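Local coordinates for protein first ORF in transposon ISC1904 (Sulfolobus solfataricus, PDB 3ILX) that probably binds DNA and carries out strand exchange as the resolvase-type serine recombinase of a transposon, here seen as its resolvase domain without the preceding part, at residues I41-N46 against V109-T114. Residues are numbered along the deposited sequence; the frame is centred on the assembly and turned at random.
Sequences IGSGLN and VEDLAT
The hydroxyl of Ser43 donates a short hydrogen bond to the carboxylate of Asp111, OG to OD1 2.6 Å. The hydroxyl meets OD1 on its syn side but lies 32° out of the carboxylate plane. With chi1 at 171°, OG swings opposite the backbone N, toward the helix and within range of the chain ahead. There it accepts the N-H of Leu45, N to OG 3.0 Å, in an ST turn. One hydroxyl thus ties a type I turn, Ser43 to Asn46, to the helix. The other carboxylate oxygen works through a bridging water. This water accepts from Gly44 N at 2.8 Å and donates to Asp111 OD2 at 2.5 Å. OD2 also forms a salt bridge with Arg77. Without OG, as with an alanine here, OD1 would probably lose this donor and the N-H of Leu45 its acceptor. The side chains of Leu45 and Asp111 run alongside each other, pointing opposite ways. CD1 of Leu45 lies 3.6 Å from the carbonyl O of Asp111 and 4.0 Å from both CB and CG2 of Thr114. The leucine tip thus rests on the helix between Asp111 and Thr114, with Arg77 and Phe78 also against it. Phe119 of the second subunit packs on Asp111. The contact joins the loop after strand 36-41 of the parallel sheet to helix 105-125, probably the long helix that follows the catalytic core in resolvase-family serine recombinases, where it also packs on the second subunit.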
loop_
_atom_site.group_PDB
_atom_site.type_symbol
_atom_site.label_atom_id
_atom_site.label_comp_id
_atom_site.label_asym_id
_atom_site.label_seq_id
_atom_site.Cartn_x
_atom_site.Cartn_y
_atom_site.Cartn_z
ATOM N N ILE A 41 1.973 18.032 0.102
ATOM C CA ILE A 41 1.454 18.186 1.444
ATOM C C ILE A 41 0.232 17.291 1.482
ATOM O O ILE A 41 -0.745 17.539 0.788
ATOM C CB ILE A 41 1.034 19.636 1.776
ATOM C CG1 ILE A 41 2.232 20.594 1.616
ATOM C CG2 ILE A 41 0.357 19.705 3.165
ATOM C CD1 ILE A 41 1.855 22.094 1.492
ATOM N N GLY A 42 0.309 16.252 2.301
ATOM C CA GLY A 42 -0.764 15.290 2.449
ATOM C C GLY A 42 -0.158 14.027 3.010
ATOM O O GLY A 42 1.040 13.948 3.204
ATOM N N SER A 43 -1.018 13.046 3.247
ATOM C CA SER A 43 -0.679 11.783 3.862
ATOM C C SER A 43 -0.020 10.845 2.857
ATOM O O SER A 43 -0.313 10.885 1.658
ATOM C CB SER A 43 -1.967 11.154 4.437
ATOM O OG SER A 43 -1.756 9.823 4.880
ATOM N N GLY A 44 0.892 10.021 3.345
ATOM C CA GLY A 44 1.398 8.899 2.554
ATOM C C GLY A 44 0.334 7.912 2.089
ATOM O O GLY A 44 0.570 7.151 1.130
ATOM N N LEU A 45 -0.822 7.910 2.753
ATOM C CA LEU A 45 -1.962 7.095 2.338
ATOM C C LEU A 45 -2.691 7.678 1.124
ATOM O O LEU A 45 -3.511 6.988 0.511
ATOM C CB LEU A 45 -3.001 6.998 3.472
ATOM C CG LEU A 45 -2.646 6.080 4.635
ATOM C CD1 LEU A 45 -3.583 6.320 5.784
ATOM C CD2 LEU A 45 -2.738 4.613 4.171
ATOM N N ASN A 46 -2.458 8.960 0.823
ATOM C CA ASN A 46 -3.284 9.645 -0.200
ATOM C C ASN A 46 -2.742 9.324 -1.603
ATOM O O ASN A 46 -1.655 9.775 -1.999
ATOM C CB ASN A 46 -3.363 11.146 0.084
ATOM C CG ASN A 46 -4.128 11.941 -1.000
ATOM O OD1 ASN A 46 -4.620 11.394 -1.988
ATOM N ND2 ASN A 46 -4.210 13.249 -0.801
ATOM N N VAL A 109 -0.830 8.924 14.036
ATOM C CA VAL A 109 -2.137 8.839 14.682
ATOM C C VAL A 109 -3.211 9.175 13.655
ATOM O O VAL A 109 -4.277 8.545 13.594
ATOM C CB VAL A 109 -2.207 9.796 15.910
ATOM C CG1 VAL A 109 -3.611 9.977 16.432
ATOM C CG2 VAL A 109 -1.267 9.301 17.056
ATOM N N GLU A 110 -2.920 10.185 12.849
ATOM C CA GLU A 110 -3.802 10.605 11.790
ATOM C C GLU A 110 -3.970 9.502 10.751
ATOM O O GLU A 110 -5.088 9.253 10.279
ATOM C CB GLU A 110 -3.234 11.848 11.139
ATOM C CG GLU A 110 -4.050 12.376 10.012
ATOM C CD GLU A 110 -3.301 13.440 9.218
ATOM O OE1 GLU A 110 -2.397 14.122 9.773
ATOM O OE2 GLU A 110 -3.609 13.574 8.023
ATOM N N ASP A 111 -2.868 8.855 10.376
ATOM C CA ASP A 111 -2.924 7.752 9.400
ATOM C C ASP A 111 -3.698 6.547 9.963
ATOM O O ASP A 111 -4.561 5.957 9.281
ATOM C CB ASP A 111 -1.509 7.333 8.983
ATOM C CG ASP A 111 -0.910 8.240 7.904
ATOM O OD1 ASP A 111 -1.599 9.180 7.389
ATOM O OD2 ASP A 111 0.271 7.982 7.548
ATOM N N LEU A 112 -3.426 6.203 11.217
ATOM C CA LEU A 112 -4.202 5.144 11.863
ATOM C C LEU A 112 -5.712 5.475 11.922
ATOM O O LEU A 112 -6.540 4.618 11.623
ATOM C CB LEU A 112 -3.648 4.791 13.234
ATOM C CG LEU A 112 -4.177 3.483 13.842
ATOM C CD1 LEU A 112 -4.155 2.294 12.861
ATOM C CD2 LEU A 112 -3.323 3.175 15.059
ATOM N N ALA A 113 -6.054 6.709 12.261
ATOM C CA ALA A 113 -7.467 7.122 12.290
ATOM C C ALA A 113 -8.135 6.983 10.906
ATOM O O ALA A 113 -9.303 6.562 10.783
ATOM C CB ALA A 113 -7.585 8.580 12.800
ATOM N N THR A 114 -7.418 7.365 9.862
ATOM C CA THR A 114 -7.914 7.164 8.497
ATOM C C THR A 114 -8.140 5.691 8.198
ATOM O O THR A 114 -9.183 5.320 7.649
ATOM C CB THR A 114 -6.935 7.777 7.485
ATOM O OG1 THR A 114 -6.784 9.162 7.800
ATOM C CG2 THR A 114 -7.402 7.627 6.038
HETATM O O HOH W 1 1.604 9.393 5.950
#